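PDB 6SDU: type III effector NopAA from Sinorhizobium fredii USDA 257, which hydrolyses xyloglucan as a glycoside hydrolase family 12 enzyme secreted by a symbiotic type III system, with cellobiose bound in this complex. Local coordinates for residues 24-29 with 37-42; 46-51 with 60-65; 70-75 with 216-221; 94-99 with 121-126; 102-107 with 225-230. All blocks are in the same frame, centred on the assembly; numbering follows the deposited sequence.

Contact 1: 24-29 with 37-42; sequences APYGSF and NNDVWG
The type II beta turn Ala24-Gly27 leads into the hairpin of strands 28-31 and 34-40 and packs on Asn38 to Trp41, at the edge of the larger sheet of the family 12 beta-sandwich. Ser28 and Asn37 face each other there as an antiparallel non-hydrogen-bonded pair, and Asn38 N donates to Gly27 O at 2.8 Å, almost straight (178°). Regular pairing ends here: Asn38 is the centre of an inverse gamma turn, and Tyr26 N reaches Asn38 O at 2.7 Å from above the carbonyl plane. With CG anti to its backbone N (chi1 -159°), Asn38 offers ND2 to Ala24 O at 2.9 Å. That oxygen also accepts Gly27 N, the bond closing the turn, and the two donors approach from opposite faces of its plane. Asn38 OD1 accepts from Gln48 NE2, so both ends of this buried amide are held. The Tyr26 ring carries Asp39 CA and Val40 N over one face, toward the rim. It crosses the Asp39 side chain at about a right angle, CD1 lying 3.4 Å from Asp39 OD1, while CE2 comes to 3.2 Å from Val40 O. Beyond the ring, Tyr26 OH rests 3.3 Å from Trp41 CB.

Contact 2: 46-51 with 60-65; sequences GPQTIS and VWSDQP
Thr49 and Trp61 form the hydrogen-bonded pair of an antiparallel hairpin, flanked by the non-hydrogen-bonded pairs Gln48-Ser62 and Ile50-Val60. The backbone bonds are Thr49 N to Trp61 O at 2.9 Å and Trp61 N to Thr49 O at 3.0 Å, and the ladder runs on past the strand ends with Asp63 N to Pro47 O. Short CA-H...O contacts fill in between, among them Gly46 CA to Asp63 O.

Side-chain polar bonds extend the pairing. The Gln64 amide grips Gly46 twice: OE1 accepts Gly46 N at 2.8 Å, and NE2 donates to Gly46 O at 3.0 Å from well above that carbonyl plane. A bend at chi2 (-54°) turns CD of Gln64 back for this. NE2 also donates, within its amide plane, to Ser62 OG. Ser62 OG in turn donates to Gln48 OE1 at 2.9 Å, on a lone pair, so the chain of bonds runs from Gln64 to Gln48. Gln48 OE1 is gripped a second time by Ser72 OG, its amide also being tied to Asn38.

Apolar contact occurs on both faces. Val60 CG2 lies 3.8 Å from Gln48 CG on the face of Gln48, Ser62 and Val60; on the face of Thr49 and Trp61, Pro47 CB meets Trp61 CZ3 at 3.9 Å, at the indole edge.

Strands 48-54 and 57-62 belong to the smaller sheet of the sandwich, between strand 20-22 beyond the first and strand 225-236 beyond the second, and Gln48, Ser62 and Gln64 rest on Ile218 of strand 208-218 in the facing sheet.

Contact 3: 70-75 with 216-221; sequences IKSYPH and VEITSS
Ile70 and Glu217 belong to the glucose-binding pocket, where the loop ahead of strand 72-83 meets the end of the antiparallel strand 208-218. Glu217 OE2 is hydrogen-bonded to O2 of a bound beta-D-glucopyranose, and CD1 of Ile70 lies 3.9 Å from that same carboxylate oxygen, the two side chains crossing at a slant. From the strand side, CG of Glu217 packs against Tyr73 CD1 at 3.5 Å. Tyr73 CG, anti to its backbone N (chi1 -176°), lies on the glutamate's side; the Tyr73 OH is bound to Ala107 O. Ring and carboxylate planes differ by 74°.

The two strands are neighbours in the larger sheet of the beta-sandwich. Ile218 N donates to Ser72 O at 3.0 Å, Lys71 N to Ile218 O at 2.8 Å, and Val216 N makes a longer bond to Pro74 O. Beyond Ile218 the chain turns a corner, and Thr219 and Ser220 both face Ala103 in a classic beta bulge. There the Lys71 side chain takes over from the backbone: bent at chi2 and chi4, it puts NZ 2.7 Å from Thr219 O, in the plane of the carbonyl. Gly69 O and Thr67 O also bind NZ, so three carbonyl oxygens accept from the amine of this buried lysine. On the inner face Pro74 CG meets Val216 CG1 at 3.8 Å, and Ser72 OG, bonded to Gln48 OE1, touches Ile218 CB at 3.6 Å.

Contact 4: 94-99 with 121-126; sequences FNQEVP and LWTNYT
Residues 94-99 and 121-126 lie in facing sheets, with Val98 CA 8.4 Å from Asn124 CA and Phe94 CA 9.4 Å from Thr123 CA, so the contact is made by side chains. Phe94 and Thr123 meet tip to tip. The methyl CG2 of Thr123 stands over one face of the phenyl ring, 4.0 Å from its centroid and 27° off the normal, and comes to 3.6 Å from Phe94 CZ: a CH-pi contact. Two residues on, Gln96 NE2 points almost straight (175°) at Thr123 OG1, but at 3.4 Å this bond is weak.

The contact lies in the interior of the beta-sandwich: strand 90-97 belongs to the smaller sheet and strand 117-125 to the larger. At the corner of the latter, Thr123 and Asn124 in succession turn inward, whereas Trp122 touches the bound glucose. The polar ends have stronger partners nearby. Tyr214 OH is hydrogen-bonded to both Gln96 OE1 and Thr123 OG1, and Asn185 OD1 accepts from both Gln96 NE2 and Asn124 ND2. Gln96 and Asn124 hold their amide planes only 15° apart, with Gln96 NE2 3.9 Å from Asn124 CB. ND2 of Asn124 packs 3.4 Å from Val98 CG2, the two side chains crossing at a slant.

Contact 5: 102-107 with 225-230; sequences GAWDVA and KNFNFN
Strands 103-107 and 225-230 run nearly parallel, 7° apart in direction, with their axes 10.9 Å from each other at closest approach. They lie in the two facing sheets of the family 12 beta-sandwich, and Trp104, Val106, Phe227 and Phe229 fill the core between them. Trp104 and Phe227 make a T-shaped pair: the phenyl edge is directed at the indole face, with the planes at 87° and the centroid of the five-membered ring 4.9 Å from that of the phenyl. Phe227 CE2 comes to 3.7 Å from Trp104 CD2, while CZ lies 3.8 Å from Trp104 CG. The indole gets there with CG between backbone N and carbonyl carbon (chi1 46°), and the bond from Trp104 NE1 to Gly101 O helps to hold its orientation. Val216 and Val60 pack against Phe227 from their respective sheets. Val106 divides its two methyls between the phenylalanines, CG2 resting 4.4 Å from Phe227 CD2. Phe229 itself stacks on Trp58. At the start of both segments, Lys225 brings CE to 3.9 Å from Gly102 N. At the other end, Val106 and Phe229 meet tip to tip, CG1 lying in the plane of the phenyl ring, 3.9 Å from Phe229 CE1.

From the N terminus, contact 1 closes a short loop around the first hairpin of the larger sheet, and contact 2 does the same for a hairpin of the smaller one; the two touch where the sheets face each other. Contact 3 follows in series but closes a far longer loop, joining strand 72-83 to strand 208-218 within the larger sheet. Contact 4 is nested inside that loop and links the two sheets through the interior. Contact 5, also between the sheets, crosses both contacts 3 and 4, because its first segment lies within their loops and its second comes after them, on strand 225-236 beside the hairpin of contact 2.

Contact 1: 24-29 with 37-42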
# COMPACT_ATOMS: atom_id res chain seq x y z
N ALA A 24 15.77 5.25 12.32
CA ALA A 24 14.92 5.90 13.32
C ALA A 24 13.44 5.75 12.96
O ALA A 24 13.07 5.89 11.79
CB ALA A 24 15.26 7.39 13.43
N PRO A 25 12.59 5.42 13.93
CA PRO A 25 11.15 5.41 13.67
C PRO A 25 10.72 6.78 13.18
O PRO A 25 11.14 7.80 13.72
CB PRO A 25 10.55 5.08 15.04
CG PRO A 25 11.67 4.51 15.84
CD PRO A 25 12.91 5.13 15.34
N TYR A 26 9.92 6.79 12.11
CA TYR A 26 9.35 7.96 11.44
C TYR A 26 10.40 8.87 10.80
O TYR A 26 10.08 10.03 10.48
CB TYR A 26 8.44 8.76 12.38
CG TYR A 26 7.15 8.00 12.71
CD1 TYR A 26 6.06 8.01 11.83
CD2 TYR A 26 7.06 7.21 13.87
CE1 TYR A 26 4.90 7.29 12.12
CE2 TYR A 26 5.92 6.50 14.16
CZ TYR A 26 4.84 6.54 13.28
OH TYR A 26 3.70 5.83 13.59
N GLY A 27 11.62 8.38 10.60
CA GLY A 27 12.60 9.13 9.83
C GLY A 27 12.09 9.36 8.41
O GLY A 27 11.39 8.52 7.85
N SER A 28 12.33 10.56 7.88
CA SER A 28 11.82 10.89 6.56
C SER A 28 12.84 11.68 5.76
O SER A 28 13.76 12.31 6.30
CB SER A 28 10.50 11.63 6.64
OG SER A 28 10.64 12.69 7.56
N PHE A 29 12.70 11.60 4.44
CA PHE A 29 13.55 12.26 3.47
C PHE A 29 12.68 12.56 2.25
O PHE A 29 11.72 11.83 1.99
CB PHE A 29 14.73 11.33 3.16
CG PHE A 29 15.58 11.74 2.00
CD1 PHE A 29 16.60 12.66 2.17
CD2 PHE A 29 15.39 11.16 0.73
CE1 PHE A 29 17.42 13.02 1.10
CE2 PHE A 29 16.20 11.51 -0.34
CZ PHE A 29 17.22 12.43 -0.16
N ASN A 37 9.32 7.47 4.11
CA ASN A 37 8.97 7.50 5.53
C ASN A 37 9.18 6.14 6.18
O ASN A 37 8.57 5.15 5.76
CB ASN A 37 7.52 7.96 5.70
CG ASN A 37 7.28 9.31 5.07
OD1 ASN A 37 7.46 10.34 5.72
ND2 ASN A 37 6.90 9.32 3.78
N ASN A 38 10.03 6.10 7.21
CA ASN A 38 10.32 4.89 8.01
C ASN A 38 9.30 4.72 9.14
O ASN A 38 9.64 4.75 10.32
CB ASN A 38 11.74 4.97 8.58
CG ASN A 38 12.28 3.62 8.96
OD1 ASN A 38 11.92 2.62 8.36
ND2 ASN A 38 13.12 3.57 9.99
N ASP A 39 8.04 4.51 8.76
CA ASP A 39 6.95 4.48 9.74
C ASP A 39 6.90 3.16 10.50
O ASP A 39 6.67 2.11 9.88
CB ASP A 39 5.61 4.73 9.05
CG ASP A 39 5.46 6.15 8.59
OD1 ASP A 39 6.48 6.89 8.61
OD2 ASP A 39 4.32 6.52 8.22
N VAL A 40 7.19 3.21 11.81
CA VAL A 40 7.14 2.07 12.73
C VAL A 40 6.58 2.56 14.06
O VAL A 40 7.10 3.54 14.62
CB VAL A 40 8.51 1.42 13.00
CG1 VAL A 40 8.32 0.02 13.58
CG2 VAL A 40 9.36 1.39 11.79
N TRP A 41 5.51 1.93 14.54
CA TRP A 41 4.86 2.35 15.78
C TRP A 41 4.56 1.18 16.72
O TRP A 41 4.94 0.03 16.43
CB TRP A 41 3.57 3.07 15.46
CG TRP A 41 2.67 2.20 14.68
CD1 TRP A 41 1.78 1.29 15.18
CD2 TRP A 41 2.59 2.10 13.25
NE1 TRP A 41 1.13 0.65 14.15
CE2 TRP A 41 1.61 1.13 12.95
CE3 TRP A 41 3.24 2.75 12.21
CZ2 TRP A 41 1.26 0.79 11.65
CZ3 TRP A 41 2.90 2.40 10.90
CH2 TRP A 41 1.92 1.43 10.64
N GLY A 42 3.86 1.42 17.83
CA GLY A 42 3.41 0.30 18.63
C GLY A 42 4.18 0.04 19.91
O GLY A 42 5.07 0.80 20.30

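Contact 2: 46-51 with 60-65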
# COMPACT_ATOMS: atom_id res chain seq x y z
N GLY A 46 10.21 -3.71 16.22
CA GLY A 46 11.50 -4.28 15.93
C GLY A 46 12.34 -3.35 15.10
O GLY A 46 11.86 -2.34 14.57
N PRO A 47 13.62 -3.67 14.95
CA PRO A 47 14.50 -2.81 14.16
C PRO A 47 14.02 -2.74 12.72
O PRO A 47 13.49 -3.70 12.17
CB PRO A 47 15.87 -3.49 14.27
CG PRO A 47 15.59 -4.86 14.81
CD PRO A 47 14.33 -4.79 15.59
N GLN A 48 14.21 -1.57 12.11
CA GLN A 48 13.82 -1.37 10.73
C GLN A 48 14.70 -0.29 10.13
O GLN A 48 14.74 0.82 10.67
CB GLN A 48 12.35 -0.94 10.62
CG GLN A 48 11.89 -0.75 9.21
CD GLN A 48 10.40 -0.53 9.10
OE1 GLN A 48 9.60 -1.47 9.19
NE2 GLN A 48 10.02 0.72 8.86
N THR A 49 15.27 -0.56 8.96
CA THR A 49 16.17 0.39 8.30
C THR A 49 15.75 0.55 6.84
O THR A 49 15.75 -0.41 6.07
CB THR A 49 17.63 -0.08 8.39
OG1 THR A 49 18.04 -0.09 9.77
CG2 THR A 49 18.58 0.81 7.56
N ILE A 50 15.44 1.78 6.48
CA ILE A 50 15.10 2.15 5.11
C ILE A 50 16.31 2.83 4.49
O ILE A 50 17.04 3.57 5.16
CB ILE A 50 13.84 3.05 5.11
CG1 ILE A 50 13.29 3.26 3.70
CG2 ILE A 50 14.13 4.36 5.84
CD1 ILE A 50 11.93 3.98 3.71
N SER A 51 16.60 2.51 3.23
CA SER A 51 17.67 3.17 2.48
C SER A 51 17.13 3.57 1.12
O SER A 51 16.33 2.83 0.53
CB SER A 51 18.93 2.30 2.33
OG SER A 51 18.71 1.25 1.41
N VAL A 60 14.00 -1.51 2.15
CA VAL A 60 13.77 -1.53 3.59
C VAL A 60 13.97 -2.96 4.12
O VAL A 60 13.55 -3.94 3.49
CB VAL A 60 12.37 -1.00 3.95
CG1 VAL A 60 11.29 -1.83 3.26
CG2 VAL A 60 12.19 -1.02 5.46
N TRP A 61 14.66 -3.07 5.26
CA TRP A 61 14.80 -4.32 6.01
C TRP A 61 14.14 -4.17 7.37
O TRP A 61 14.29 -3.14 8.01
CB TRP A 61 16.25 -4.70 6.21
CG TRP A 61 16.50 -5.85 7.13
CD1 TRP A 61 16.64 -7.20 6.79
CD2 TRP A 61 16.70 -5.79 8.56
NE1 TRP A 61 16.91 -7.95 7.92
CE2 TRP A 61 16.97 -7.12 9.01
CE3 TRP A 61 16.70 -4.75 9.49
CZ2 TRP A 61 17.19 -7.43 10.36
CZ3 TRP A 61 16.94 -5.06 10.85
CH2 TRP A 61 17.19 -6.40 11.26
N SER A 62 13.38 -5.18 7.79
CA SER A 62 12.64 -5.07 9.04
C SER A 62 12.57 -6.41 9.72
O SER A 62 12.37 -7.43 9.06
CB SER A 62 11.21 -4.51 8.77
OG SER A 62 10.53 -4.13 9.95
N ASP A 63 12.73 -6.42 11.05
CA ASP A 63 12.64 -7.60 11.91
C ASP A 63 11.54 -7.39 12.96
O ASP A 63 11.82 -7.00 14.10
CB ASP A 63 14.02 -7.82 12.59
CG ASP A 63 14.04 -9.02 13.52
OD1 ASP A 63 13.00 -9.68 13.68
OD2 ASP A 63 15.12 -9.29 14.11
N GLN A 64 10.29 -7.67 12.59
CA GLN A 64 9.13 -7.49 13.45
C GLN A 64 8.67 -8.81 14.06
O GLN A 64 8.72 -9.86 13.39
CB GLN A 64 7.99 -6.85 12.65
CG GLN A 64 8.39 -5.50 12.05
CD GLN A 64 8.93 -4.53 13.10
OE1 GLN A 64 8.38 -4.45 14.20
NE2 GLN A 64 9.97 -3.77 12.74
N PRO A 65 8.27 -8.83 15.33
CA PRO A 65 7.94 -10.11 15.98
C PRO A 65 6.63 -10.71 15.49
O PRO A 65 5.75 -10.02 14.95
CB PRO A 65 7.85 -9.73 17.46
CG PRO A 65 7.33 -8.32 17.43
CD PRO A 65 8.03 -7.69 16.24

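Contact 3: 70-75 with 216-221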
# COMPACT_ATOMS: atom_id res chain seq x y z
N ILE A 70 -0.43 -4.84 12.61
CA ILE A 70 0.56 -4.20 11.75
C ILE A 70 1.53 -3.37 12.59
O ILE A 70 1.11 -2.57 13.43
CB ILE A 70 -0.15 -3.35 10.68
CG1 ILE A 70 -0.88 -4.28 9.72
CG2 ILE A 70 0.80 -2.50 9.87
CD1 ILE A 70 -1.77 -3.54 8.87
N LYS A 71 2.84 -3.57 12.38
CA LYS A 71 3.85 -2.84 13.14
C LYS A 71 4.39 -1.63 12.41
O LYS A 71 4.78 -0.66 13.05
CB LYS A 71 5.05 -3.74 13.52
CG LYS A 71 4.70 -5.12 14.03
CD LYS A 71 3.83 -5.03 15.26
CE LYS A 71 3.70 -6.41 15.89
NZ LYS A 71 3.16 -7.46 14.96
N SER A 72 4.43 -1.67 11.07
CA SER A 72 5.13 -0.64 10.34
C SER A 72 4.59 -0.54 8.92
O SER A 72 3.98 -1.47 8.39
CB SER A 72 6.63 -0.95 10.32
OG SER A 72 6.87 -2.14 9.57
N TYR A 73 4.80 0.63 8.32
CA TYR A 73 4.51 0.85 6.90
C TYR A 73 5.60 1.73 6.32
O TYR A 73 5.39 2.92 6.06
CB TYR A 73 3.13 1.47 6.69
CG TYR A 73 2.71 1.64 5.22
CD1 TYR A 73 2.72 0.57 4.33
CD2 TYR A 73 2.28 2.88 4.73
CE1 TYR A 73 2.33 0.72 2.99
CE2 TYR A 73 1.89 3.05 3.40
CZ TYR A 73 1.92 1.98 2.53
OH TYR A 73 1.54 2.16 1.20
N PRO A 74 6.81 1.19 6.12
CA PRO A 74 7.83 1.92 5.35
C PRO A 74 7.31 2.19 3.95
O PRO A 74 6.80 1.29 3.27
CB PRO A 74 9.02 0.96 5.32
CG PRO A 74 8.44 -0.39 5.61
CD PRO A 74 7.30 -0.13 6.56
N HIS A 75 7.42 3.44 3.50
CA HIS A 75 6.80 3.72 2.21
C HIS A 75 7.42 4.94 1.57
O HIS A 75 8.05 5.77 2.22
CB HIS A 75 5.30 3.91 2.34
CG HIS A 75 4.92 5.16 3.07
ND1 HIS A 75 4.86 5.23 4.44
CD2 HIS A 75 4.56 6.39 2.61
CE1 HIS A 75 4.48 6.45 4.80
NE2 HIS A 75 4.30 7.17 3.71
N VAL A 216 5.28 -1.44 2.28
CA VAL A 216 4.88 -2.73 2.83
C VAL A 216 4.36 -2.56 4.26
O VAL A 216 5.04 -1.96 5.11
CB VAL A 216 6.03 -3.77 2.74
CG1 VAL A 216 7.28 -3.30 3.43
CG2 VAL A 216 5.61 -5.15 3.24
N GLU A 217 3.16 -3.08 4.52
CA GLU A 217 2.62 -3.14 5.88
C GLU A 217 3.11 -4.44 6.50
O GLU A 217 2.67 -5.52 6.08
CB GLU A 217 1.09 -3.12 5.87
CG GLU A 217 0.45 -1.84 5.32
CD GLU A 217 -1.07 -1.88 5.38
OE1 GLU A 217 -1.69 -2.86 4.84
OE2 GLU A 217 -1.65 -0.94 5.96
N ILE A 218 4.01 -4.37 7.48
CA ILE A 218 4.62 -5.57 8.06
C ILE A 218 3.91 -5.93 9.35
O ILE A 218 3.91 -5.16 10.32
CB ILE A 218 6.12 -5.38 8.28
CG1 ILE A 218 6.79 -4.98 6.97
CG2 ILE A 218 6.75 -6.68 8.84
CD1 ILE A 218 8.20 -4.61 7.13
N THR A 219 3.35 -7.13 9.39
CA THR A 219 2.82 -7.64 10.63
C THR A 219 3.86 -8.50 11.34
O THR A 219 4.04 -8.38 12.56
CB THR A 219 1.50 -8.39 10.38
OG1 THR A 219 0.48 -7.43 10.03
CG2 THR A 219 1.04 -9.16 11.63
N SER A 220 4.56 -9.36 10.61
CA SER A 220 5.60 -10.20 11.21
C SER A 220 6.73 -10.45 10.21
O SER A 220 6.46 -10.73 9.04
CB SER A 220 4.94 -11.50 11.69
OG SER A 220 5.88 -12.53 11.91
N SER A 221 7.99 -10.31 10.65
CA SER A 221 9.13 -10.66 9.82
C SER A 221 10.28 -11.14 10.70
O SER A 221 11.40 -10.63 10.58
CB SER A 221 9.59 -9.47 8.96
OG SER A 221 9.97 -8.37 9.76

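Contact 4: 94-99 with 121-126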
# COMPACT_ATOMS: atom_id res chain seq x y z
N PHE A 94 5.69 -0.26 -10.70
CA PHE A 94 6.43 -0.85 -9.57
C PHE A 94 7.21 -2.08 -10.04
O PHE A 94 6.79 -2.79 -10.95
CB PHE A 94 5.48 -1.25 -8.42
CG PHE A 94 4.47 -2.32 -8.79
CD1 PHE A 94 3.31 -1.99 -9.48
CD2 PHE A 94 4.66 -3.64 -8.40
CE1 PHE A 94 2.38 -2.96 -9.83
CE2 PHE A 94 3.73 -4.63 -8.74
CZ PHE A 94 2.58 -4.27 -9.46
N ASN A 95 8.39 -2.27 -9.45
CA ASN A 95 9.19 -3.47 -9.66
C ASN A 95 9.85 -3.81 -8.32
O ASN A 95 10.59 -2.98 -7.78
CB ASN A 95 10.23 -3.24 -10.75
CG ASN A 95 11.06 -4.47 -11.03
OD1 ASN A 95 10.57 -5.59 -10.99
ND2 ASN A 95 12.35 -4.26 -11.30
N GLN A 96 9.61 -5.01 -7.79
CA GLN A 96 10.08 -5.28 -6.43
C GLN A 96 10.63 -6.70 -6.28
O GLN A 96 10.38 -7.59 -7.10
CB GLN A 96 8.96 -5.06 -5.41
CG GLN A 96 7.85 -6.12 -5.49
CD GLN A 96 6.47 -5.54 -5.30
OE1 GLN A 96 6.31 -4.32 -5.23
NE2 GLN A 96 5.47 -6.42 -5.20
N GLU A 97 11.42 -6.89 -5.22
CA GLU A 97 11.90 -8.20 -4.80
C GLU A 97 11.48 -8.39 -3.34
O GLU A 97 11.81 -7.57 -2.49
CB GLU A 97 13.42 -8.29 -4.94
CG GLU A 97 13.96 -8.17 -6.37
CD GLU A 97 15.49 -7.94 -6.40
OE1 GLU A 97 16.03 -7.37 -5.43
OE2 GLU A 97 16.15 -8.33 -7.39
N VAL A 98 10.78 -9.48 -3.06
CA VAL A 98 10.12 -9.68 -1.76
C VAL A 98 10.63 -10.98 -1.18
O VAL A 98 11.14 -11.86 -1.90
CB VAL A 98 8.58 -9.70 -1.91
CG1 VAL A 98 8.04 -8.38 -2.45
CG2 VAL A 98 8.16 -10.85 -2.80
N PRO A 99 10.54 -11.15 0.14
CA PRO A 99 10.89 -12.43 0.77
C PRO A 99 9.73 -13.39 0.58
O PRO A 99 8.70 -13.04 -0.01
CB PRO A 99 11.09 -12.07 2.25
CG PRO A 99 10.25 -10.87 2.45
CD PRO A 99 10.14 -10.14 1.13
N LEU A 121 -4.23 -0.89 -2.81
CA LEU A 121 -4.07 -1.87 -3.87
C LEU A 121 -2.94 -2.80 -3.44
O LEU A 121 -1.78 -2.37 -3.40
CB LEU A 121 -3.76 -1.22 -5.22
CG LEU A 121 -4.51 0.08 -5.59
CD1 LEU A 121 -3.93 0.69 -6.88
CD2 LEU A 121 -6.00 -0.19 -5.73
N TRP A 122 -3.28 -4.04 -3.07
CA TRP A 122 -2.30 -5.04 -2.63
C TRP A 122 -1.74 -5.79 -3.84
O TRP A 122 -2.46 -6.54 -4.50
CB TRP A 122 -2.96 -6.03 -1.66
CG TRP A 122 -3.42 -5.46 -0.31
CD1 TRP A 122 -3.75 -4.16 -0.02
CD2 TRP A 122 -3.62 -6.20 0.91
NE1 TRP A 122 -4.13 -4.04 1.30
CE2 TRP A 122 -4.05 -5.28 1.89
CE3 TRP A 122 -3.45 -7.55 1.27
CZ2 TRP A 122 -4.33 -5.66 3.22
CZ3 TRP A 122 -3.72 -7.94 2.59
CH2 TRP A 122 -4.15 -6.99 3.55
N THR A 123 -0.45 -5.61 -4.13
CA THR A 123 0.15 -6.30 -5.28
C THR A 123 0.70 -7.68 -4.94
O THR A 123 0.58 -8.60 -5.75
CB THR A 123 1.26 -5.45 -5.90
OG1 THR A 123 2.32 -5.25 -4.94
CG2 THR A 123 0.70 -4.11 -6.37
N ASN A 124 1.36 -7.84 -3.79
CA ASN A 124 1.89 -9.13 -3.35
C ASN A 124 1.75 -9.17 -1.84
O ASN A 124 1.94 -8.14 -1.17
CB ASN A 124 3.36 -9.35 -3.79
CG ASN A 124 3.78 -10.84 -3.75
OD1 ASN A 124 3.01 -11.73 -3.37
ND2 ASN A 124 5.02 -11.09 -4.14
N TYR A 125 1.35 -10.31 -1.30
CA TYR A 125 1.03 -10.38 0.12
C TYR A 125 1.13 -11.84 0.56
O TYR A 125 1.24 -12.75 -0.27
CB TYR A 125 -0.35 -9.77 0.41
CG TYR A 125 -1.45 -10.14 -0.60
CD1 TYR A 125 -1.53 -9.52 -1.87
CD2 TYR A 125 -2.42 -11.08 -0.28
CE1 TYR A 125 -2.52 -9.85 -2.77
CE2 TYR A 125 -3.42 -11.42 -1.19
CZ TYR A 125 -3.46 -10.81 -2.43
OH TYR A 125 -4.46 -11.16 -3.30
N THR A 126 1.13 -12.05 1.87
CA THR A 126 1.26 -13.41 2.39
C THR A 126 -0.07 -14.10 2.63
O THR A 126 -0.06 -15.26 3.01
CB THR A 126 2.03 -13.43 3.71
OG1 THR A 126 1.39 -12.54 4.64
CG2 THR A 126 3.43 -12.99 3.50

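Contact 5: 102-107 with 225-230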
# COMPACT_ATOMS: atom_id res chain seq x y z
N GLY A 102 6.73 -14.80 6.56
CA GLY A 102 6.31 -13.70 7.40
C GLY A 102 4.84 -13.38 7.21
O GLY A 102 4.05 -14.18 6.69
N ALA A 103 4.46 -12.20 7.71
CA ALA A 103 3.09 -11.70 7.57
C ALA A 103 3.15 -10.25 7.10
O ALA A 103 3.55 -9.36 7.87
CB ALA A 103 2.33 -11.84 8.89
N TRP A 104 2.81 -10.00 5.83
CA TRP A 104 2.94 -8.66 5.26
C TRP A 104 2.12 -8.55 3.98
O TRP A 104 1.65 -9.54 3.40
CB TRP A 104 4.41 -8.31 4.99
CG TRP A 104 5.18 -9.42 4.31
CD1 TRP A 104 5.97 -10.35 4.92
CD2 TRP A 104 5.22 -9.73 2.90
NE1 TRP A 104 6.50 -11.21 3.98
CE2 TRP A 104 6.05 -10.84 2.74
CE3 TRP A 104 4.62 -9.16 1.77
CZ2 TRP A 104 6.31 -11.41 1.48
CZ3 TRP A 104 4.88 -9.72 0.53
CH2 TRP A 104 5.71 -10.83 0.39
N ASP A 105 1.95 -7.31 3.54
CA ASP A 105 1.31 -7.04 2.27
C ASP A 105 2.00 -5.82 1.67
O ASP A 105 2.25 -4.85 2.37
CB ASP A 105 -0.19 -6.83 2.43
CG ASP A 105 -0.54 -5.71 3.40
OD1 ASP A 105 -0.71 -4.54 2.94
OD2 ASP A 105 -0.70 -6.00 4.60
N VAL A 106 2.44 -5.95 0.42
CA VAL A 106 3.00 -4.85 -0.33
C VAL A 106 1.81 -4.14 -0.97
O VAL A 106 1.03 -4.78 -1.69
CB VAL A 106 4.00 -5.36 -1.39
CG1 VAL A 106 4.57 -4.21 -2.20
CG2 VAL A 106 5.14 -6.12 -0.71
N ALA A 107 1.64 -2.84 -0.71
CA ALA A 107 0.41 -2.21 -1.19
C ALA A 107 0.62 -0.75 -1.58
O ALA A 107 1.43 -0.03 -0.98
CB ALA A 107 -0.68 -2.26 -0.11
N LYS A 225 13.50 -9.43 7.42
CA LYS A 225 13.19 -9.73 6.03
C LYS A 225 13.40 -8.47 5.21
O LYS A 225 13.08 -7.35 5.66
CB LYS A 225 11.78 -10.30 5.89
CG LYS A 225 11.75 -11.81 6.14
CD LYS A 225 10.44 -12.30 6.64
CE LYS A 225 10.50 -13.82 6.79
NZ LYS A 225 11.84 -14.25 7.22
N ASN A 226 13.87 -8.66 3.98
CA ASN A 226 14.30 -7.57 3.12
C ASN A 226 13.31 -7.37 1.99
O ASN A 226 12.83 -8.34 1.40
CB ASN A 226 15.70 -7.87 2.57
CG ASN A 226 16.34 -6.65 1.94
OD1 ASN A 226 16.60 -5.67 2.63
ND2 ASN A 226 16.65 -6.72 0.66
N PHE A 227 13.02 -6.10 1.67
CA PHE A 227 12.14 -5.73 0.56
C PHE A 227 12.86 -4.71 -0.30
O PHE A 227 13.25 -3.66 0.21
CB PHE A 227 10.81 -5.15 1.06
CG PHE A 227 10.00 -6.09 1.92
CD1 PHE A 227 10.31 -6.24 3.27
CD2 PHE A 227 8.93 -6.81 1.40
CE1 PHE A 227 9.56 -7.09 4.07
CE2 PHE A 227 8.19 -7.66 2.19
CZ PHE A 227 8.52 -7.82 3.53
N ASN A 228 13.06 -5.01 -1.58
CA ASN A 228 13.71 -4.10 -2.50
C ASN A 228 12.69 -3.56 -3.50
O ASN A 228 11.99 -4.33 -4.17
CB ASN A 228 14.85 -4.77 -3.28
CG ASN A 228 15.98 -5.21 -2.38
OD1 ASN A 228 16.58 -4.40 -1.68
ND2 ASN A 228 16.32 -6.50 -2.43
N PHE A 229 12.65 -2.24 -3.65
CA PHE A 229 11.78 -1.62 -4.63
C PHE A 229 12.75 -1.08 -5.66
O PHE A 229 13.29 0.03 -5.52
CB PHE A 229 10.87 -0.57 -3.98
CG PHE A 229 9.97 -1.15 -2.90
CD1 PHE A 229 8.74 -1.70 -3.23
CD2 PHE A 229 10.37 -1.18 -1.58
CE1 PHE A 229 7.91 -2.24 -2.24
CE2 PHE A 229 9.56 -1.75 -0.58
CZ PHE A 229 8.34 -2.29 -0.91
N ASN A 230 12.94 -1.84 -6.74
CA ASN A 230 13.96 -1.49 -7.72
C ASN A 230 13.50 -0.37 -8.61
O ASN A 230 14.32 0.44 -9.07
CB ASN A 230 14.30 -2.69 -8.61
CG ASN A 230 14.82 -3.85 -7.83
OD1 ASN A 230 15.66 -3.69 -6.94
ND2 ASN A 230 14.36 -5.05 -8.18